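C-type lectin domain family 4, member a4 (Mus musculus, PDB 3VYK) is a cell-surface receptor of the innate immune system whose calcium-dependent C-type lectin domain, the part in this structure, binds N-glycans bearing a bisecting N-acetylglucosamine. Local coordinates at residues A85-H89 with T108-D114; H38-I42 with Y61-L65; P9-Y15 with A46-I51. One frame throughout, in Å; residues are numbered along the deposited sequence.

Interaction 1 of 3, residues A85-H89 with T108-D114; sequences ATFWH and TGWGWND. With CA (calcium ion), chain C; MAN (alpha-D-mannopyranose), chain B; NAG (2-acetamido-2-deoxy-beta-D-glucopyranose), chain D; SO4 (sulfate ion), chain E.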
loop_
_atom_site.group_PDB
_atom_site.type_symbol
_atom_site.label_atom_id
_atom_site.label_comp_id
_atom_site.label_asym_id
_atom_site.label_seq_id
_atom_site.Cartn_x
_atom_site.Cartn_y
_atom_site.Cartn_z
ATOM N N ALA A 85 -3.218 5.372 -13.314
ATOM C CA ALA A 85 -3.620 5.554 -11.917
ATOM C C ALA A 85 -2.479 5.253 -10.943
ATOM O O ALA A 85 -2.548 4.320 -10.144
ATOM C CB ALA A 85 -4.860 4.726 -11.595
ATOM N N THR A 86 -1.417 6.040 -11.028
ATOM C CA THR A 86 -0.311 5.922 -10.084
ATOM C C THR A 86 -0.064 7.261 -9.397
ATOM O O THR A 86 -0.453 8.331 -9.905
ATOM C CB THR A 86 0.988 5.409 -10.750
ATOM O OG1 THR A 86 1.507 6.379 -11.670
ATOM C CG2 THR A 86 0.738 4.085 -11.461
ATOM N N PHE A 87 0.579 7.205 -8.228
ATOM C CA PHE A 87 0.640 8.370 -7.335
ATOM C C PHE A 87 2.004 8.587 -6.732
ATOM O O PHE A 87 2.136 8.960 -5.569
ATOM C CB PHE A 87 -0.470 8.267 -6.285
ATOM C CG PHE A 87 -1.810 8.094 -6.916
ATOM C CD1 PHE A 87 -2.506 9.207 -7.389
ATOM C CD2 PHE A 87 -2.325 6.827 -7.142
ATOM C CE1 PHE A 87 -3.720 9.054 -8.044
ATOM C CE2 PHE A 87 -3.531 6.663 -7.813
ATOM C CZ PHE A 87 -4.225 7.782 -8.260
ATOM N N TRP A 88 3.021 8.360 -7.546
ATOM C CA TRP A 88 4.401 8.570 -7.113
ATOM C C TRP A 88 4.672 9.984 -6.675
ATOM O O TRP A 88 4.294 10.945 -7.360
ATOM C CB TRP A 88 5.345 8.217 -8.244
ATOM C CG TRP A 88 5.270 6.778 -8.673
ATOM C CD1 TRP A 88 4.681 6.256 -9.820
ATOM C CD2 TRP A 88 5.821 5.630 -7.960
ATOM N NE1 TRP A 88 4.837 4.895 -9.876
ATOM C CE2 TRP A 88 5.505 4.455 -8.777
ATOM C CE3 TRP A 88 6.511 5.459 -6.761
ATOM C CZ2 TRP A 88 5.892 3.179 -8.399
ATOM C CZ3 TRP A 88 6.892 4.159 -6.394
ATOM C CH2 TRP A 88 6.589 3.052 -7.192
ATOM N N HIS A 89 5.365 10.119 -5.550
ATOM C CA HIS A 89 5.942 11.406 -5.135
ATOM C C HIS A 89 6.860 11.934 -6.198
ATOM O O HIS A 89 7.490 11.167 -6.927
ATOM C CB HIS A 89 6.739 11.258 -3.839
ATOM C CG HIS A 89 5.905 11.270 -2.589
ATOM N ND1 HIS A 89 5.154 12.339 -2.210
ATOM C CD2 HIS A 89 5.754 10.311 -1.591
ATOM C CE1 HIS A 89 4.558 12.064 -1.040
ATOM N NE2 HIS A 89 4.918 10.819 -0.667
ATOM N N THR A 108 4.237 18.247 0.006
ATOM C CA THR A 108 3.447 18.284 -1.223
ATOM C C THR A 108 2.225 17.362 -1.160
ATOM O O THR A 108 1.441 17.301 -2.114
ATOM C CB THR A 108 4.305 17.887 -2.438
ATOM O OG1 THR A 108 5.028 16.688 -2.129
ATOM C CG2 THR A 108 5.294 18.994 -2.784
ATOM N N GLY A 109 2.076 16.647 -0.046
ATOM C CA GLY A 109 0.931 15.766 0.181
ATOM C C GLY A 109 1.280 14.285 0.267
ATOM O O GLY A 109 2.429 13.922 0.510
ATOM N N TRP A 110 0.266 13.441 0.097
ATOM C CA TRP A 110 0.453 11.988 0.088
ATOM C C TRP A 110 0.981 11.495 -1.223
ATOM O O TRP A 110 0.706 12.068 -2.272
ATOM C CB TRP A 110 -0.871 11.295 0.371
ATOM C CG TRP A 110 -1.314 11.431 1.791
ATOM C CD1 TRP A 110 -2.296 12.285 2.296
ATOM C CD2 TRP A 110 -0.829 10.679 2.947
ATOM N NE1 TRP A 110 -2.445 12.116 3.642
ATOM C CE2 TRP A 110 -1.593 11.171 4.106
ATOM C CE3 TRP A 110 0.137 9.693 3.141
ATOM C CZ2 TRP A 110 -1.385 10.677 5.386
ATOM C CZ3 TRP A 110 0.336 9.198 4.437
ATOM C CH2 TRP A 110 -0.409 9.683 5.532
ATOM N N GLY A 111 1.732 10.398 -1.179
ATOM C CA GLY A 111 2.225 9.797 -2.412
ATOM C C GLY A 111 2.955 8.496 -2.162
ATOM O O GLY A 111 3.100 8.049 -1.015
ATOM N N TRP A 112 3.412 7.896 -3.251
ATOM C CA TRP A 112 4.138 6.628 -3.189
ATOM C C TRP A 112 5.623 6.848 -3.258
ATOM O O TRP A 112 6.115 7.704 -4.006
ATOM C CB TRP A 112 3.773 5.737 -4.362
ATOM C CG TRP A 112 2.327 5.343 -4.494
ATOM C CD1 TRP A 112 1.274 5.527 -3.598
ATOM C CD2 TRP A 112 1.756 4.617 -5.628
ATOM N NE1 TRP A 112 0.106 5.010 -4.123
ATOM C CE2 TRP A 112 0.336 4.431 -5.326
ATOM C CE3 TRP A 112 2.265 4.127 -6.829
ATOM C CZ2 TRP A 112 -0.528 3.787 -6.220
ATOM C CZ3 TRP A 112 1.389 3.484 -7.710
ATOM C CH2 TRP A 112 0.033 3.307 -7.399
ATOM N N ASN A 113 6.357 6.038 -2.494
ATOM C CA ASN A 113 7.826 6.068 -2.521
ATOM C C ASN A 113 8.335 4.643 -2.505
ATOM O O ASN A 113 7.870 3.835 -1.711
ATOM C CB ASN A 113 8.359 6.838 -1.307
ATOM C CG ASN A 113 9.873 6.756 -1.169
ATOM O OD1 ASN A 113 10.616 6.741 -2.153
ATOM N ND2 ASN A 113 10.331 6.737 0.086
ATOM N N ASP A 114 9.275 4.337 -3.396
ATOM C CA ASP A 114 9.981 3.062 -3.289
ATOM C C ASP A 114 10.947 3.092 -2.111
ATOM O O ASP A 114 11.676 4.092 -1.893
ATOM C CB ASP A 114 10.683 2.651 -4.600
ATOM C CG ASP A 114 11.757 3.630 -5.053
ATOM O OD1 ASP A 114 11.672 4.844 -4.725
ATOM O OD2 ASP A 114 12.669 3.161 -5.781
HETATM CA CA CA C . 12.694 5.979 -2.968
HETATM C C1 MAN B . 14.899 8.647 1.709
HETATM C C2 MAN B . 14.121 7.380 1.343
HETATM C C3 MAN B . 14.127 7.165 -0.177
HETATM C C4 MAN B . 13.614 8.416 -0.871
HETATM C C5 MAN B . 14.458 9.634 -0.439
HETATM C C6 MAN B . 13.958 10.936 -1.068
HETATM O O2 MAN B . 12.786 7.562 1.774
HETATM O O3 MAN B . 13.296 6.107 -0.666
HETATM O O4 MAN B . 13.618 8.077 -2.257
HETATM O O5 MAN B . 14.422 9.762 0.978
HETATM O O6 MAN B . 14.864 11.985 -0.738
HETATM C C1 NAG D . 12.522 7.170 3.119
HETATM C C2 NAG D . 11.219 7.861 3.550
HETATM C C3 NAG D . 10.785 7.421 4.947
HETATM C C4 NAG D . 10.814 5.896 5.068
HETATM C C5 NAG D . 12.142 5.318 4.566
HETATM C C6 NAG D . 12.130 3.797 4.496
HETATM C C7 NAG D . 10.963 10.009 2.395
HETATM C C8 NAG D . 11.331 11.459 2.372
HETATM N N2 NAG D . 11.438 9.292 3.413
HETATM O O3 NAG D . 9.466 7.880 5.181
HETATM O O4 NAG D . 10.602 5.509 6.403
HETATM O O5 NAG D . 12.385 5.765 3.245
HETATM O O6 NAG D . 12.481 3.202 5.727
HETATM O O7 NAG D . 10.265 9.520 1.496
HETATM S S SO4 E . -3.027 14.947 -1.126
HETATM O O1 SO4 E . -4.111 13.972 -0.868
HETATM O O2 SO4 E . -2.025 14.842 -0.041
HETATM O O3 SO4 E . -3.574 16.324 -1.155
HETATM O O4 SO4 E . -2.367 14.638 -2.415
HETATM O O HOH W 1 1.213 11.731 -5.113
HETATM O O HOH W 2 6.130 14.731 -3.395
#
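The WND motif of the C-type lectins, Trp112-Asn113-Asp114, carries a tryptophan around which Thr86, Phe87 and Trp88 fold. A single bridge joins the backbones: Trp112 N donates to Phe87 O (2.9 Å) and His89 N to Trp112 O. The broad indole suits its place because several groups can rest on it at once. Phe87 lays CB over the five-membered ring and turns its edge, through CD2, to Trp112 CZ2 (3.6 Å). Trp112 in turn forms a T-shaped (edge-to-face) pair with Trp88, its edge toward that indole's face with CE3 over the centre and the planes at 82°. His89 rests a face on Gly111 CA, 3.5 Å from the imidazole centroid, where no CB intervenes; a water links His89 ND1 to Thr108 OG1. Beyond the packed tryptophan, Asn113 and Asp114 bind calcium with Glu92, Asn94 and Glu98, mannose O3 and O4 complete the site, and Asp114 OD2 forms a salt bridge with Arg71. Strand 109-115 pairs with strand 100-106, where Asn104 O accepts a hydrogen bond from His89 NE2. Trp112 NE1 reaches Gln48 of helix 45-53, while its ring touches Ile63 and Leu65 on strand 61-67.

Interaction 2 of 3, residues H38-I42 with Y61-L65; sequences HLVVI and YFIGL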
loop_
_atom_site.group_PDB
_atom_site.type_symbol
_atom_site.label_atom_id
_atom_site.label_comp_id
_atom_site.label_asym_id
_atom_site.label_seq_id
_atom_site.Cartn_x
_atom_site.Cartn_y
_atom_site.Cartn_z
ATOM N N HIS A 38 -4.972 -9.146 1.751
ATOM C CA HIS A 38 -3.645 -8.931 1.167
ATOM C C HIS A 38 -3.297 -7.471 1.243
ATOM O O HIS A 38 -4.180 -6.624 1.415
ATOM C CB HIS A 38 -3.595 -9.413 -0.287
ATOM C CG HIS A 38 -4.637 -8.769 -1.183
ATOM N ND1 HIS A 38 -4.462 -7.555 -1.752
ATOM C CD2 HIS A 38 -5.896 -9.211 -1.582
ATOM C CE1 HIS A 38 -5.551 -7.236 -2.475
ATOM N NE2 HIS A 38 -6.430 -8.252 -2.375
ATOM N N LEU A 39 -2.015 -7.143 1.103
ATOM C CA LEU A 39 -1.620 -5.738 1.050
ATOM C C LEU A 39 -2.364 -5.029 -0.079
ATOM O O LEU A 39 -2.608 -5.608 -1.148
ATOM C CB LEU A 39 -0.098 -5.585 0.916
ATOM C CG LEU A 39 0.681 -5.879 2.208
ATOM C CD1 LEU A 39 2.160 -6.011 1.889
ATOM C CD2 LEU A 39 0.465 -4.806 3.259
ATOM N N VAL A 40 -2.736 -3.781 0.180
ATOM C CA VAL A 40 -3.671 -3.066 -0.691
ATOM C C VAL A 40 -3.193 -2.901 -2.137
ATOM O O VAL A 40 -2.023 -2.638 -2.406
ATOM C CB VAL A 40 -4.079 -1.720 -0.057
ATOM C CG1 VAL A 40 -2.917 -0.736 -0.031
ATOM C CG2 VAL A 40 -5.300 -1.141 -0.748
ATOM N N VAL A 41 -4.129 -3.081 -3.060
ATOM C CA VAL A 41 -3.895 -2.915 -4.481
ATOM C C VAL A 41 -4.769 -1.747 -4.927
ATOM O O VAL A 41 -5.980 -1.780 -4.739
ATOM C CB VAL A 41 -4.262 -4.218 -5.234
ATOM C CG1 VAL A 41 -4.331 -3.988 -6.733
ATOM C CG2 VAL A 41 -3.257 -5.323 -4.898
ATOM N N ILE A 42 -4.150 -0.708 -5.485
ATOM C CA ILE A 42 -4.831 0.577 -5.689
ATOM C C ILE A 42 -5.062 0.814 -7.178
ATOM O O ILE A 42 -4.106 0.903 -7.952
ATOM C CB ILE A 42 -3.994 1.712 -5.072
ATOM C CG1 ILE A 42 -3.792 1.460 -3.575
ATOM C CG2 ILE A 42 -4.671 3.065 -5.285
ATOM C CD1 ILE A 42 -2.770 2.377 -2.930
ATOM N N TYR A 61 3.124 3.461 5.007
ATOM C CA TYR A 61 2.282 2.278 4.899
ATOM C C TYR A 61 2.608 1.469 3.656
ATOM O O TYR A 61 2.466 1.964 2.532
ATOM C CB TYR A 61 0.797 2.686 4.868
ATOM C CG TYR A 61 0.349 3.446 6.101
ATOM C CD1 TYR A 61 -0.320 2.789 7.123
ATOM C CD2 TYR A 61 0.593 4.821 6.234
ATOM C CE1 TYR A 61 -0.730 3.475 8.265
ATOM C CE2 TYR A 61 0.189 5.516 7.372
ATOM C CZ TYR A 61 -0.477 4.828 8.376
ATOM O OH TYR A 61 -0.898 5.488 9.518
ATOM N N PHE A 62 3.029 0.221 3.846
ATOM C CA PHE A 62 3.268 -0.678 2.722
ATOM C C PHE A 62 1.985 -0.919 1.945
ATOM O O PHE A 62 0.898 -1.082 2.538
ATOM C CB PHE A 62 3.809 -2.033 3.194
ATOM C CG PHE A 62 5.292 -2.058 3.422
ATOM C CD1 PHE A 62 6.177 -1.723 2.396
ATOM C CD2 PHE A 62 5.801 -2.462 4.646
ATOM C CE1 PHE A 62 7.555 -1.749 2.592
ATOM C CE2 PHE A 62 7.175 -2.501 4.846
ATOM C CZ PHE A 62 8.051 -2.148 3.826
ATOM N N ILE A 63 2.136 -0.948 0.625
ATOM C CA ILE A 63 1.066 -1.385 -0.277
ATOM C C ILE A 63 1.524 -2.616 -1.041
ATOM O O ILE A 63 2.686 -3.021 -0.927
ATOM C CB ILE A 63 0.615 -0.247 -1.220
ATOM C CG1 ILE A 63 1.719 0.120 -2.223
ATOM C CG2 ILE A 63 0.167 0.950 -0.393
ATOM C CD1 ILE A 63 1.324 1.164 -3.264
ATOM N N GLY A 64 0.634 -3.221 -1.817
ATOM C CA GLY A 64 0.939 -4.475 -2.497
ATOM C C GLY A 64 1.600 -4.340 -3.858
ATOM O O GLY A 64 1.255 -5.077 -4.778
ATOM N N LEU A 65 2.548 -3.406 -3.981
ATOM C CA LEU A 65 3.205 -3.113 -5.254
ATOM C C LEU A 65 4.683 -3.445 -5.136
ATOM O O LEU A 65 5.338 -3.006 -4.191
ATOM C CB LEU A 65 3.023 -1.627 -5.609
ATOM C CG LEU A 65 3.433 -1.212 -7.022
ATOM C CD1 LEU A 65 2.600 -1.926 -8.081
ATOM C CD2 LEU A 65 3.340 0.303 -7.189
#
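Phe62 meets Leu39 through its root and not its ring: CB lies 4.3 Å from Leu39 CD2, and the same methyl comes within 3.8 Å of Phe62 O. The phenyl ring leads away from this contact to edge-to-face pairs with Trp25 and His121. Ile63 comes next and carries the branched packing. With CG1 set between the backbone N and the carbonyl carbon (chi1 68°), its CG2 branch is left beside the N, from where it meets Val40 CG1 at 3.5 Å and, crossing at about a right angle, Ile42 CD1 at 4.1 Å. Beta-branching suits both Val40 and Ile63, since it puts a methyl of each next to its own main chain, where the two meet; Ile42 needs its longer chain because its end has to reach in from farther away. At Gly64 the chain turns a corner, and the backbones come nearest, with its CA 4.6 Å from that of Leu39. Gly64 N donates to Val40 O over 2.8 Å at 160°. Glycine fits here because the direction in which a CB would point is already taken up by the carbonyl oxygens of Leu39 and Val40. Leu39 CB also touches Gly64 N, at 3.7 Å. Both segments belong to the core of the C-type lectin fold and pair in succession with strand 121-128: His38 and Val40 bond to Gln126 and Val124, and Phe62 to Asn122. Ile63 O accepts a hydrogen bond from Trp25 NE1 of helix 25-34. One backbone bond set among leucine, valine and isoleucine implies a junction held chiefly by hydrophobic burial, the bond fixing where the corner at Gly64 meets the end of strand 38-39.

Interaction 3 of 3, residues P9-Y15 with A46-I51; sequences PFVSHCY and AEQDFI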
loop_
_atom_site.group_PDB
_atom_site.type_symbol
_atom_site.label_atom_id
_atom_site.label_comp_id
_atom_site.label_asym_id
_atom_site.label_seq_id
_atom_site.Cartn_x
_atom_site.Cartn_y
_atom_site.Cartn_z
ATOM N N PRO A 9 -15.215 0.224 5.002
ATOM C CA PRO A 9 -15.714 -0.156 3.685
ATOM C C PRO A 9 -15.465 0.900 2.629
ATOM O O PRO A 9 -15.534 2.097 2.902
ATOM C CB PRO A 9 -17.217 -0.303 3.913
ATOM C CG PRO A 9 -17.510 0.692 4.984
ATOM C CD PRO A 9 -16.299 0.717 5.876
ATOM N N PHE A 10 -15.198 0.440 1.412
ATOM C CA PHE A 10 -15.156 1.335 0.269
ATOM C C PHE A 10 -15.587 0.530 -0.931
ATOM O O PHE A 10 -14.820 -0.286 -1.462
ATOM C CB PHE A 10 -13.766 1.966 0.089
ATOM C CG PHE A 10 -13.684 2.954 -1.043
ATOM C CD1 PHE A 10 -14.305 4.198 -0.953
ATOM C CD2 PHE A 10 -12.962 2.656 -2.195
ATOM C CE1 PHE A 10 -14.217 5.115 -1.997
ATOM C CE2 PHE A 10 -12.879 3.567 -3.240
ATOM C CZ PHE A 10 -13.503 4.798 -3.139
ATOM N N VAL A 11 -16.836 0.776 -1.331
ATOM C CA VAL A 11 -17.496 0.096 -2.460
ATOM C C VAL A 11 -17.461 -1.427 -2.265
ATOM O O VAL A 11 -18.142 -1.930 -1.381
ATOM C CB VAL A 11 -17.006 0.594 -3.846
ATOM C CG1 VAL A 11 -17.963 0.158 -4.948
ATOM C CG2 VAL A 11 -16.910 2.116 -3.855
ATOM N N SER A 12 -16.653 -2.142 -3.046
ATOM C CA SER A 12 -16.646 -3.604 -3.006
ATOM C C SER A 12 -15.631 -4.208 -2.035
ATOM O O SER A 12 -15.582 -5.426 -1.894
ATOM C CB SER A 12 -16.390 -4.159 -4.407
ATOM O OG SER A 12 -15.142 -3.714 -4.908
ATOM N N HIS A 13 -14.833 -3.374 -1.367
ATOM C CA HIS A 13 -13.771 -3.871 -0.487
ATOM C C HIS A 13 -13.850 -3.366 0.934
ATOM O O HIS A 13 -14.518 -2.361 1.233
ATOM C CB HIS A 13 -12.396 -3.502 -1.036
ATOM C CG HIS A 13 -12.042 -4.181 -2.329
ATOM N ND1 HIS A 13 -12.267 -3.607 -3.530
ATOM C CD2 HIS A 13 -11.445 -5.413 -2.583
ATOM C CE1 HIS A 13 -11.839 -4.434 -4.507
ATOM N NE2 HIS A 13 -11.342 -5.542 -3.926
ATOM N N CYS A 14 -13.156 -4.082 1.818
ATOM C CA CYS A 14 -12.907 -3.674 3.200
ATOM C C CYS A 14 -11.418 -3.424 3.394
ATOM O O CYS A 14 -10.575 -4.175 2.880
ATOM C CB CYS A 14 -13.339 -4.772 4.177
ATOM S SG CYS A 14 -15.079 -5.234 4.060
ATOM N N TYR A 15 -11.107 -2.388 4.170
ATOM C CA TYR A 15 -9.723 -1.941 4.380
ATOM C C TYR A 15 -9.366 -1.924 5.858
ATOM O O TYR A 15 -10.160 -1.517 6.694
ATOM C CB TYR A 15 -9.528 -0.553 3.758
ATOM C CG TYR A 15 -9.744 -0.564 2.267
ATOM C CD1 TYR A 15 -8.670 -0.650 1.397
ATOM C CD2 TYR A 15 -11.033 -0.517 1.724
ATOM C CE1 TYR A 15 -8.862 -0.682 0.023
ATOM C CE2 TYR A 15 -11.239 -0.562 0.360
ATOM C CZ TYR A 15 -10.154 -0.628 -0.492
ATOM O OH TYR A 15 -10.351 -0.671 -1.852
ATOM N N ALA A 46 -9.757 7.559 -6.600
ATOM C CA ALA A 46 -10.777 7.407 -5.562
ATOM C C ALA A 46 -10.292 6.482 -4.459
ATOM O O ALA A 46 -10.406 6.824 -3.297
ATOM C CB ALA A 46 -12.091 6.907 -6.146
ATOM N N GLU A 47 -9.743 5.326 -4.833
ATOM C CA GLU A 47 -9.183 4.406 -3.842
ATOM C C GLU A 47 -8.006 5.026 -3.095
ATOM O O GLU A 47 -7.961 4.956 -1.869
ATOM C CB GLU A 47 -8.733 3.103 -4.490
ATOM C CG GLU A 47 -9.859 2.251 -5.043
ATOM C CD GLU A 47 -9.334 1.287 -6.068
ATOM O OE1 GLU A 47 -8.459 0.478 -5.717
ATOM O OE2 GLU A 47 -9.776 1.373 -7.240
ATOM N N GLN A 48 -7.059 5.613 -3.835
ATOM C CA GLN A 48 -5.919 6.306 -3.222
ATOM C C GLN A 48 -6.368 7.340 -2.178
ATOM O O GLN A 48 -5.902 7.314 -1.047
ATOM C CB GLN A 48 -5.057 6.974 -4.300
ATOM C CG GLN A 48 -3.938 7.852 -3.752
ATOM C CD GLN A 48 -2.740 7.069 -3.258
ATOM O OE1 GLN A 48 -2.680 5.846 -3.381
ATOM N NE2 GLN A 48 -1.775 7.789 -2.690
ATOM N N ASP A 49 -7.297 8.226 -2.560
ATOM C CA ASP A 49 -7.769 9.276 -1.657
ATOM C C ASP A 49 -8.581 8.729 -0.471
ATOM O O ASP A 49 -8.508 9.265 0.640
ATOM C CB ASP A 49 -8.595 10.315 -2.424
ATOM C CG ASP A 49 -7.755 11.207 -3.322
ATOM O OD1 ASP A 49 -6.521 11.250 -3.176
ATOM O OD2 ASP A 49 -8.327 11.887 -4.191
ATOM N N PHE A 50 -9.345 7.663 -0.701
ATOM C CA PHE A 50 -10.026 6.983 0.397
ATOM C C PHE A 50 -8.995 6.459 1.400
ATOM O O PHE A 50 -9.127 6.661 2.605
ATOM C CB PHE A 50 -10.931 5.841 -0.088
ATOM C CG PHE A 50 -11.457 4.993 1.044
ATOM C CD1 PHE A 50 -10.807 3.811 1.423
ATOM C CD2 PHE A 50 -12.577 5.407 1.769
ATOM C CE1 PHE A 50 -11.281 3.057 2.485
ATOM C CE2 PHE A 50 -13.047 4.658 2.819
ATOM C CZ PHE A 50 -12.397 3.489 3.187
ATOM N N ILE A 51 -7.972 5.781 0.891
ATOM C CA ILE A 51 -6.968 5.189 1.767
ATOM C C ILE A 51 -6.244 6.270 2.564
ATOM O O ILE A 51 -6.160 6.171 3.798
ATOM C CB ILE A 51 -5.981 4.308 0.982
ATOM C CG1 ILE A 51 -6.688 3.047 0.468
ATOM C CG2 ILE A 51 -4.774 3.941 1.848
ATOM C CD1 ILE A 51 -6.002 2.406 -0.720
HETATM O O HOH W 3 -8.011 -0.431 -3.207
#
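Strand 13-15 and helix 46-51 run in roughly the same direction, 31° apart, with 11.4 Å between their axes, a spacing that large side chains must fill. The first segment is a tight hairpin whose type II' turn runs from Phe10 to His13, closed by Phe10 N to His13 O and His13 N to Phe10 O. Phe10 and Phe50 bridge the gap. Each holds CG anti to its own backbone N, which extends the ring straight across toward the other element, and the two slide past each other in opposite directions into an offset stack with centroids 4.5 Å apart and planes at 20°. Each CB consequently lies over the other's ring, Phe10 CB 3.6 Å from the Phe50 centroid and Phe50 CB 3.9 Å from that of Phe10. Val11 CG2 covers the opposite face of Phe10. An N-terminal hairpin of this kind, tied down by an extra disulfide, here Cys3-Cys14, is the hallmark of long-form C-type lectin domains, and this contact sets it against helix 45-53. The helix supplies small and flexible neighbours where Phe10 enters: Ala46 CB is 3.9 Å from Phe10 CZ, and Glu47 CG comes to the ring edge, 3.8 Å from CE2. Tyr15, farther along the strand, approaches Phe50 obliquely, its CD2 3.7 Å from Phe50 CE1. Its hydroxyl makes tyrosine apt here, for a water joins Tyr15 OH to Glu47 OE1, 2.7 Å from the carboxylate oxygen. Glu47 is held further by Ser44 OG at OE2 and His43 N at OE1, so the carboxylate is turned back toward the start of the helix while its CG lies against Phe10.

Interaction 2 lies near the centre of the domain, wholly buried and aliphatic, whereas interactions 1 and 3 are partly buried, aromatic, and about 17 Å apart between centres. All three reach the same sheet, and helix 45-53 helps join them: together with strand 61-67 it meets Trp112 of interaction 1, and its Ile51 packs on Val40 of interaction 2, while the helix side bearing Phe50 faces the hairpin of interaction 3. Ile42 of interaction 2 also touches Trp112. Function separates the outer two, since interaction 1 ends in calcium and sugar ligands and interaction 3 is remote from the site. Along the chain, interactions 2 and 3 interlace, and both close before interaction 1 begins.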